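PDB 4N0T: U4/U6 snRNA-associated-splicing factor PRP24 from Saccharomyces cerevisiae, which binds U6 snRNA and works as a recycling factor of the spliceosome, the machinery that removes introns from pre-mRNA. Local coordinates for residues A[15-18]-A[19-22]; A[57-60]-A[61-64]; A[139-142]-A[143-147]; A[330-333]-A[334-338]. All blocks are in the same frame, centred on the assembly; numbering follows the deposited sequence.

Contact 1 (A[15-18]-A[19-22]); sequences NLPK and SYNQ
Y20 has an unusual first torsion, chi1 -109°, and this lays its ring alongside P17, both side chains pointing the same way. The L16 side chain crosses that of Y20 at about a right angle. L16 CG stands anti to its carbonyl carbon (chi1 -70°), from where the CD2 branch reaches the tyrosine.

The proline does most of the touching. P17 CG lies 3.8 Å from Y20 CD1, and P17 CD is equally close to that ring atom. On the leucine, the CD2 branch is the one used: L16 CD2 is 4.0 Å from Y20 CD2. P17 thus meets the CD1 side of the ring and L16 the CD2 side, both obliquely.

The backbone sets up this meeting. P17 to Y20 form a type I beta turn, closed by a hydrogen bond from Y20 N to P17 O of 3.0 Å. The N-H points well at the oxygen (162°), but the donor sits above the carbonyl plane. K18 and S19 fill the turn's two middle positions.

The turn links strand 10-16 to helix 22-29 in the first RRM. N21, at the N-cap, accepts a hydrogen bond from K24 N on its OD1. P17 and Y20 pack on V72 of strand 71-72, while L16 and Y20 touch V25 of the helix.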
loop_
_atom_site.group_PDB
_atom_site.type_symbol
_atom_site.label_atom_id
_atom_site.label_comp_id
_atom_site.label_asym_id
_atom_site.label_seq_id
_atom_site.Cartn_x
_atom_site.Cartn_y
_atom_site.Cartn_z
ATOM N N ASN A 15 -25.860 -19.534 6.505
ATOM C CA ASN A 15 -26.705 -20.248 7.481
ATOM C C ASN A 15 -26.006 -21.391 8.210
ATOM O O ASN A 15 -26.651 -22.360 8.622
ATOM C CB ASN A 15 -28.026 -20.737 6.869
ATOM C CG ASN A 15 -29.112 -20.907 7.925
ATOM O OD1 ASN A 15 -29.192 -20.106 8.861
ATOM N ND2 ASN A 15 -29.932 -21.953 7.797
ATOM N N LEU A 16 -24.693 -21.284 8.383
ATOM C CA LEU A 16 -23.983 -22.215 9.251
ATOM C C LEU A 16 -24.442 -21.992 10.692
ATOM O O LEU A 16 -24.838 -20.875 11.057
ATOM C CB LEU A 16 -22.472 -21.994 9.155
ATOM C CG LEU A 16 -21.842 -22.403 7.824
ATOM C CD1 LEU A 16 -20.464 -21.763 7.649
ATOM C CD2 LEU A 16 -21.734 -23.909 7.722
ATOM N N PRO A 17 -24.372 -23.043 11.518
ATOM C CA PRO A 17 -24.780 -22.912 12.923
ATOM C C PRO A 17 -23.947 -21.862 13.654
ATOM O O PRO A 17 -22.790 -21.646 13.277
ATOM C CB PRO A 17 -24.474 -24.298 13.504
ATOM C CG PRO A 17 -24.541 -25.228 12.324
ATOM C CD PRO A 17 -23.998 -24.426 11.172
ATOM N N LYS A 18 -24.527 -21.228 14.673
ATOM C CA LYS A 18 -23.800 -20.293 15.538
ATOM C C LYS A 18 -22.474 -20.868 16.043
ATOM O O LYS A 18 -21.472 -20.156 16.168
ATOM C CB LYS A 18 -24.668 -19.940 16.748
ATOM C CG LYS A 18 -25.125 -18.496 16.811
ATOM C CD LYS A 18 -25.011 -17.959 18.234
ATOM C CE LYS A 18 -23.577 -17.563 18.563
ATOM N NZ LYS A 18 -23.192 -16.302 17.863
ATOM N N SER A 19 -22.482 -22.166 16.321
ATOM C CA SER A 19 -21.340 -22.844 16.931
ATOM C C SER A 19 -20.221 -23.156 15.946
ATOM O O SER A 19 -19.150 -23.622 16.346
ATOM C CB SER A 19 -21.794 -24.143 17.607
ATOM O OG SER A 19 -22.121 -25.143 16.653
ATOM N N TYR A 20 -20.461 -22.905 14.662
ATOM C CA TYR A 20 -19.483 -23.271 13.646
ATOM C C TYR A 20 -18.291 -22.318 13.578
ATOM O O TYR A 20 -18.435 -21.108 13.365
ATOM C CB TYR A 20 -20.141 -23.472 12.274
ATOM C CG TYR A 20 -20.161 -24.929 11.874
ATOM C CD1 TYR A 20 -20.842 -25.862 12.645
ATOM C CD2 TYR A 20 -19.486 -25.378 10.745
ATOM C CE1 TYR A 20 -20.860 -27.197 12.305
ATOM C CE2 TYR A 20 -19.499 -26.722 10.393
ATOM C CZ TYR A 20 -20.188 -27.623 11.186
ATOM O OH TYR A 20 -20.224 -28.962 10.865
ATOM N N ASN A 21 -17.108 -22.881 13.783
ATOM C CA ASN A 21 -15.869 -22.132 13.663
ATOM C C ASN A 21 -15.125 -22.493 12.385
ATOM O O ASN A 21 -15.521 -23.399 11.647
ATOM C CB ASN A 21 -14.972 -22.347 14.896
ATOM C CG ASN A 21 -14.613 -23.811 15.126
ATOM O OD1 ASN A 21 -14.486 -24.599 14.186
ATOM N ND2 ASN A 21 -14.434 -24.177 16.392
ATOM N N GLN A 22 -14.037 -21.777 12.144
ATOM C CA GLN A 22 -13.172 -22.000 10.998
ATOM C C GLN A 22 -12.750 -23.473 10.862
ATOM O O GLN A 22 -12.743 -24.034 9.760
ATOM C CB GLN A 22 -11.957 -21.099 11.174
ATOM C CG GLN A 22 -10.971 -21.079 10.059
ATOM C CD GLN A 22 -9.865 -20.098 10.354
ATOM O OE1 GLN A 22 -9.660 -19.715 11.507
ATOM N NE2 GLN A 22 -9.156 -19.671 9.321
#

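Contact 2 (A[57-60]-A[61-64]); sequences RYDG and ALAA
This is an i to i+4 contact within one helix: Y58 and L62 lie on successive turns of helix 58-65, the second helix of the first RRM. R57 holds the N-cap position, so the tyrosine opens the helix.

The Y58 ring leans along the helix toward L62. Its CG is anti to the backbone N (chi1 -168°), which swings the ring in the direction of the next turn. Both methyl branches of the leucine take part. L62 CD1 lies 3.7 Å from Y58 CE2, near the CD2-CE2 side of the ring. L62 CD2 is 3.8 Å from the same atom, Y58 CE2, and extends along the ring toward CZ and OH. The approach to the ring is oblique. L62 CD1 also lies 3.9 Å from D59 OD1, so this branch touches both the ring and the carboxylate. An alanine in place of Y58 would probably leave both leucine methyls without their aromatic partner and L62 freer to turn.

The backbone fixes the spacing. L62 N donates to Y58 O at 2.9 Å, nearly straight at 164° and in the carbonyl plane. A63 N to D59 O (3.0 Å) and A64 N to G60 O (2.9 Å) repeat the i to i+4 pattern, with their donors tilted out of the carbonyl plane. A61, A64 and G60 are buried.

Outside the helix, Y58 touches L8, and A63 touches C32. The i to i+4 pairing at the start of the second helix is a regular alpha-helical arrangement, here in the beta-alpha-beta-beta-alpha-beta fold of an RNA recognition motif.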
loop_
_atom_site.group_PDB
_atom_site.type_symbol
_atom_site.label_atom_id
_atom_site.label_comp_id
_atom_site.label_asym_id
_atom_site.label_seq_id
_atom_site.Cartn_x
_atom_site.Cartn_y
_atom_site.Cartn_z
ATOM N N ARG A 57 -8.546 -24.912 -6.352
ATOM C CA ARG A 57 -8.949 -25.057 -7.752
ATOM C C ARG A 57 -10.461 -24.980 -7.931
ATOM O O ARG A 57 -11.209 -25.219 -6.984
ATOM C CB ARG A 57 -8.421 -26.386 -8.317
ATOM C CG ARG A 57 -6.898 -26.470 -8.379
ATOM C CD ARG A 57 -6.426 -27.800 -8.950
ATOM N NE ARG A 57 -6.473 -28.879 -7.964
ATOM C CZ ARG A 57 -5.630 -28.992 -6.939
ATOM N NH1 ARG A 57 -4.676 -28.083 -6.750
ATOM N NH2 ARG A 57 -5.742 -30.013 -6.098
ATOM N N TYR A 58 -10.897 -24.671 -9.151
ATOM C CA TYR A 58 -12.316 -24.491 -9.460
ATOM C C TYR A 58 -13.167 -25.720 -9.145
ATOM O O TYR A 58 -14.320 -25.586 -8.715
ATOM C CB TYR A 58 -12.494 -24.090 -10.926
ATOM C CG TYR A 58 -13.884 -23.611 -11.270
ATOM C CD1 TYR A 58 -14.388 -22.441 -10.722
ATOM C CD2 TYR A 58 -14.689 -24.321 -12.159
ATOM C CE1 TYR A 58 -15.657 -21.994 -11.037
ATOM C CE2 TYR A 58 -15.960 -23.875 -12.481
ATOM C CZ TYR A 58 -16.434 -22.713 -11.916
ATOM O OH TYR A 58 -17.697 -22.264 -12.226
ATOM N N ASP A 59 -12.599 -26.907 -9.345
ATOM C CA ASP A 59 -13.299 -28.154 -9.055
ATOM C C ASP A 59 -13.682 -28.270 -7.587
ATOM O O ASP A 59 -14.691 -28.899 -7.254
ATOM C CB ASP A 59 -12.445 -29.361 -9.466
ATOM C CG ASP A 59 -12.523 -29.655 -10.958
ATOM O OD1 ASP A 59 -13.402 -29.073 -11.640
ATOM O OD2 ASP A 59 -11.712 -30.477 -11.446
ATOM N N GLY A 60 -12.872 -27.676 -6.709
ATOM C CA GLY A 60 -13.162 -27.683 -5.282
ATOM C C GLY A 60 -14.366 -26.811 -4.965
ATOM O O GLY A 60 -15.229 -27.175 -4.146
ATOM N N ALA A 61 -14.423 -25.652 -5.611
ATOM C CA ALA A 61 -15.570 -24.753 -5.479
ATOM C C ALA A 61 -16.834 -25.426 -6.002
ATOM O O ALA A 61 -17.898 -25.327 -5.395
ATOM C CB ALA A 61 -15.322 -23.468 -6.222
ATOM N N LEU A 62 -16.718 -26.102 -7.144
ATOM C CA LEU A 62 -17.857 -26.849 -7.683
ATOM C C LEU A 62 -18.344 -27.899 -6.704
ATOM O O LEU A 62 -19.546 -28.034 -6.467
ATOM C CB LEU A 62 -17.475 -27.520 -9.005
ATOM C CG LEU A 62 -17.281 -26.568 -10.181
ATOM C CD1 LEU A 62 -16.898 -27.341 -11.441
ATOM C CD2 LEU A 62 -18.539 -25.743 -10.412
ATOM N N ALA A 63 -17.411 -28.652 -6.134
ATOM C CA ALA A 63 -17.766 -29.696 -5.189
ATOM C C ALA A 63 -18.443 -29.117 -3.941
ATOM O O ALA A 63 -19.396 -29.701 -3.419
ATOM C CB ALA A 63 -16.538 -30.491 -4.806
ATOM N N ALA A 64 -17.952 -27.974 -3.465
ATOM C CA ALA A 64 -18.555 -27.329 -2.295
ATOM C C ALA A 64 -20.008 -26.943 -2.558
ATOM O O ALA A 64 -20.869 -27.091 -1.692
ATOM C CB ALA A 64 -17.750 -26.105 -1.886
#

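Contact 3 (A[139-142]-A[143-147]); sequences ARYC and VEKLN
Y141 and C142 have much of their surface buried against the next turn of helix 136-146, and V143 follows. K145 CG lies over one face of the Y141 ring, offset toward its rim. It is 3.8 Å from the ring centroid and 17° off the normal, a CH-pi contact. The lysine bends at chi2 and chi3 (-71° and -65°), which carries its chain alongside the ring and brings K145 CD to 3.8 Å from Y141 OH. E144 approaches obliquely, near CD1. Its OE1 lies 3.7 Å from Y141 CD1, with the carboxylate nearly perpendicular to the ring. A serine in place of Y141 would probably strip the lysine methylenes of their aromatic support and let that chain move.

C142 CB is 4.2 Å from L146 CD1, and L146 N donates to C142 O at 2.8 Å. V143 N bonds to A139 O at 3.2 Å, and V143 CG2 rests 3.6 Å from that same oxygen, A139 O.

The helix backs the sheet of the second RRM. C142 and V143 touch L87 of strand 86-90. C142 and L146 meet L105 of helix 98-107, and L146 also reaches L156 and T158 of strand 154-160.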
loop_
_atom_site.group_PDB
_atom_site.type_symbol
_atom_site.label_atom_id
_atom_site.label_comp_id
_atom_site.label_asym_id
_atom_site.label_seq_id
_atom_site.Cartn_x
_atom_site.Cartn_y
_atom_site.Cartn_z
ATOM N N ALA A 139 -22.996 -4.978 -1.178
ATOM C CA ALA A 139 -21.904 -4.347 -1.923
ATOM C C ALA A 139 -22.376 -3.014 -2.513
ATOM O O ALA A 139 -21.706 -1.990 -2.355
ATOM C CB ALA A 139 -21.376 -5.268 -3.026
ATOM N N ARG A 140 -23.529 -3.012 -3.178
ATOM C CA ARG A 140 -24.046 -1.755 -3.738
ATOM C C ARG A 140 -24.338 -0.724 -2.647
ATOM O O ARG A 140 -24.180 0.481 -2.862
ATOM C CB ARG A 140 -25.300 -1.992 -4.587
ATOM C CG ARG A 140 -25.050 -2.776 -5.877
ATOM C CD ARG A 140 -24.124 -2.035 -6.846
ATOM N NE ARG A 140 -23.916 -2.791 -8.083
ATOM C CZ ARG A 140 -23.077 -2.433 -9.053
ATOM N NH1 ARG A 140 -22.355 -1.325 -8.938
ATOM N NH2 ARG A 140 -22.953 -3.184 -10.140
ATOM N N TYR A 141 -24.758 -1.195 -1.477
ATOM C CA TYR A 141 -25.056 -0.306 -0.362
ATOM C C TYR A 141 -23.776 0.330 0.190
ATOM O O TYR A 141 -23.761 1.512 0.542
ATOM C CB TYR A 141 -25.845 -1.053 0.729
ATOM C CG TYR A 141 -26.373 -0.164 1.835
ATOM C CD1 TYR A 141 -27.324 0.817 1.567
ATOM C CD2 TYR A 141 -25.939 -0.315 3.148
ATOM C CE1 TYR A 141 -27.812 1.638 2.578
ATOM C CE2 TYR A 141 -26.426 0.501 4.166
ATOM C CZ TYR A 141 -27.365 1.473 3.868
ATOM O OH TYR A 141 -27.857 2.292 4.861
ATOM N N CYS A 142 -22.698 -0.443 0.255
ATOM C CA CYS A 142 -21.408 0.123 0.668
ATOM C C CYS A 142 -20.950 1.234 -0.270
ATOM O O CYS A 142 -20.408 2.243 0.178
ATOM C CB CYS A 142 -20.329 -0.957 0.726
ATOM S SG CYS A 142 -20.532 -2.130 2.079
ATOM N N VAL A 143 -21.154 1.052 -1.569
ATOM C CA VAL A 143 -20.772 2.094 -2.523
ATOM C C VAL A 143 -21.619 3.337 -2.258
ATOM O O VAL A 143 -21.097 4.446 -2.169
ATOM C CB VAL A 143 -20.949 1.651 -3.979
ATOM C CG1 VAL A 143 -20.673 2.826 -4.933
ATOM C CG2 VAL A 143 -20.011 0.485 -4.309
ATOM N N GLU A 144 -22.928 3.131 -2.107
ATOM C CA GLU A 144 -23.866 4.226 -1.873
ATOM C C GLU A 144 -23.491 5.065 -0.657
ATOM O O GLU A 144 -23.467 6.294 -0.729
ATOM C CB GLU A 144 -25.284 3.675 -1.690
ATOM C CG GLU A 144 -26.335 4.754 -1.467
ATOM C CD GLU A 144 -27.638 4.210 -0.893
ATOM O OE1 GLU A 144 -28.040 3.082 -1.257
ATOM O OE2 GLU A 144 -28.258 4.918 -0.068
ATOM N N LYS A 145 -23.170 4.406 0.453
ATOM C CA LYS A 145 -22.914 5.109 1.705
ATOM C C LYS A 145 -21.468 5.552 1.914
ATOM O O LYS A 145 -21.227 6.532 2.621
ATOM C CB LYS A 145 -23.340 4.246 2.894
ATOM C CG LYS A 145 -24.795 3.779 2.847
ATOM C CD LYS A 145 -25.777 4.923 3.082
ATOM C CE LYS A 145 -25.638 5.488 4.486
ATOM N NZ LYS A 145 -26.888 6.170 4.936
ATOM N N LEU A 146 -20.511 4.838 1.315
ATOM C CA LEU A 146 -19.101 5.048 1.654
ATOM C C LEU A 146 -18.288 5.746 0.567
ATOM O O LEU A 146 -17.278 6.380 0.878
ATOM C CB LEU A 146 -18.415 3.730 2.032
ATOM C CG LEU A 146 -19.097 2.920 3.140
ATOM C CD1 LEU A 146 -18.355 1.611 3.401
ATOM C CD2 LEU A 146 -19.216 3.733 4.429
ATOM N N ASN A 147 -18.693 5.614 -0.696
ATOM C CA ASN A 147 -17.964 6.308 -1.764
ATOM C C ASN A 147 -18.150 7.812 -1.610
ATOM O O ASN A 147 -19.284 8.309 -1.667
ATOM C CB ASN A 147 -18.409 5.870 -3.163
ATOM C CG ASN A 147 -17.495 6.411 -4.256
ATOM O OD1 ASN A 147 -16.269 6.338 -4.138
ATOM N ND2 ASN A 147 -18.084 6.985 -5.307
#

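Contact 4 (A[330-333]-A[334-338]); sequences SKFA and AKMLM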
loop_
_atom_site.group_PDB
_atom_site.type_symbol
_atom_site.label_atom_id
_atom_site.label_comp_id
_atom_site.label_asym_id
_atom_site.label_seq_id
_atom_site.Cartn_x
_atom_site.Cartn_y
_atom_site.Cartn_z
ATOM N N SER A 330 20.982 11.579 19.614
ATOM C CA SER A 330 21.434 10.254 20.037
ATOM C C SER A 330 20.958 9.873 21.435
ATOM O O SER A 330 20.808 8.689 21.749
ATOM C CB SER A 330 22.959 10.177 19.992
ATOM O OG SER A 330 23.542 11.277 20.668
ATOM N N LYS A 331 20.738 10.877 22.277
ATOM C CA LYS A 331 20.289 10.624 23.639
ATOM C C LYS A 331 18.835 10.170 23.637
ATOM O O LYS A 331 18.481 9.220 24.331
ATOM C CB LYS A 331 20.470 11.868 24.507
ATOM C CG LYS A 331 21.853 12.490 24.388
ATOM C CD LYS A 331 21.814 13.788 23.594
ATOM C CE LYS A 331 21.534 14.977 24.503
ATOM N NZ LYS A 331 21.337 16.229 23.717
ATOM N N PHE A 332 18.001 10.843 22.847
ATOM C CA PHE A 332 16.604 10.437 22.704
ATOM C C PHE A 332 16.537 9.051 22.062
ATOM O O PHE A 332 15.783 8.179 22.510
ATOM C CB PHE A 332 15.818 11.463 21.878
ATOM C CG PHE A 332 14.328 11.372 22.053
ATOM C CD1 PHE A 332 13.567 10.542 21.239
ATOM C CD2 PHE A 332 13.685 12.115 23.030
ATOM C CE1 PHE A 332 12.189 10.455 21.402
ATOM C CE2 PHE A 332 12.313 12.034 23.199
ATOM C CZ PHE A 332 11.562 11.204 22.384
ATOM N N ALA A 333 17.336 8.844 21.018
ATOM C CA ALA A 333 17.387 7.544 20.356
ATOM C C ALA A 333 17.769 6.427 21.331
ATOM O O ALA A 333 17.168 5.354 21.316
ATOM C CB ALA A 333 18.343 7.573 19.174
ATOM N N ALA A 334 18.766 6.681 22.176
ATOM C CA ALA A 334 19.194 5.680 23.156
ATOM C C ALA A 334 18.082 5.306 24.135
ATOM O O ALA A 334 17.908 4.129 24.477
ATOM C CB ALA A 334 20.417 6.163 23.907
ATOM N N LYS A 335 17.330 6.301 24.583
ATOM C CA LYS A 335 16.227 6.036 25.505
ATOM C C LYS A 335 15.103 5.280 24.809
ATOM O O LYS A 335 14.464 4.400 25.403
ATOM C CB LYS A 335 15.690 7.338 26.101
ATOM C CG LYS A 335 14.569 7.130 27.129
ATOM C CD LYS A 335 14.954 6.121 28.229
ATOM C CE LYS A 335 13.829 5.960 29.239
ATOM N NZ LYS A 335 13.465 7.237 29.941
ATOM N N MET A 336 14.853 5.627 23.549
ATOM C CA MET A 336 13.846 4.919 22.771
ATOM C C MET A 336 14.254 3.476 22.527
ATOM O O MET A 336 13.409 2.586 22.507
ATOM C CB MET A 336 13.591 5.634 21.445
ATOM C CG MET A 336 12.868 6.944 21.620
ATOM S SD MET A 336 11.311 6.741 22.497
ATOM C CE MET A 336 11.707 7.467 24.091
ATOM N N LEU A 337 15.554 3.245 22.358
ATOM C CA LEU A 337 16.070 1.887 22.201
ATOM C C LEU A 337 15.643 1.039 23.393
ATOM O O LEU A 337 15.116 -0.067 23.244
ATOM C CB LEU A 337 17.594 1.912 22.107
ATOM C CG LEU A 337 18.246 0.567 21.773
ATOM C CD1 LEU A 337 18.133 0.263 20.286
ATOM C CD2 LEU A 337 19.699 0.527 22.209
ATOM N N MET A 338 15.863 1.578 24.585
ATOM C CA MET A 338 15.493 0.878 25.814
ATOM C C MET A 338 13.983 0.656 25.954
ATOM O O MET A 338 13.531 -0.461 26.229
ATOM C CB MET A 338 16.015 1.655 27.025
ATOM C CG MET A 338 15.601 1.036 28.339
ATOM S SD MET A 338 15.977 2.120 29.734
ATOM C CE MET A 338 17.761 2.264 29.592
#
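A Met-aromatic contact joins F332 and M336, one turn apart in helix 330-340 of the occluded RRM.

The F332 side chain has CG anti to the backbone N (chi1 -161°), and the ring leans toward the following turn. M336 folds to meet it, bent at chi2 and chi3. Its chain passes the ring obliquely. M336 CG is 3.6 Å from F332 CE1, the shortest side-chain approach of the pair. The sulfur follows: M336 SD lies 4.8 Å from the ring centroid and 46° off the normal, an oblique placement. The methyl goes on along the ring, with M336 CE 4.1 Å from F332 CZ. CG, SD and CE of the methionine thus come in turn near CD1, CE1 and CZ of the ring.

The same pair is joined through the backbone. M336 N donates to F332 O at 2.9 Å, nearly along the C=O axis. M336 CG also lies 3.3 Å from F332 O, so the first part of the methionine chain packs against that carbonyl. Three further bonds keep the helix regular. A334 N to S330 O is 2.9 Å, with the donor above the carbonyl plane. K335 N donates to K331 O, and L337 N to A333 O.

F332 N is hydrogen-bonded to D329 OD1, just before the helix. The F332 ring meets the ring of F327 on strand 322-327, their planes at about 50°. A333 and M336 touch F327 as well. F332 and M336 both pack on I306 in a loop, so this face of the helix is turned to the sheet and that loop.

The four contacts follow one another along the chain; none nests in or crosses another. Each is local, and only contact 1 closes a turn, joining strand 10-16 to helix 22-29 in RRM 1. Contacts 2, 3 and 4 each lie within a single helix. Contact 2 is on the second helix of RRM 1, its centre about 21 Å from that of contact 1, with no touch. Contact 3 is on the equivalent helix of RRM 2, and contact 4 on that of the occluded RRM. The three thus sample one helix position in three copies of the fold. RRM 3 holds none of them. Contacts 2 and 4 lie on opposite sides of the chain's centre, about 55 Å apart between centres.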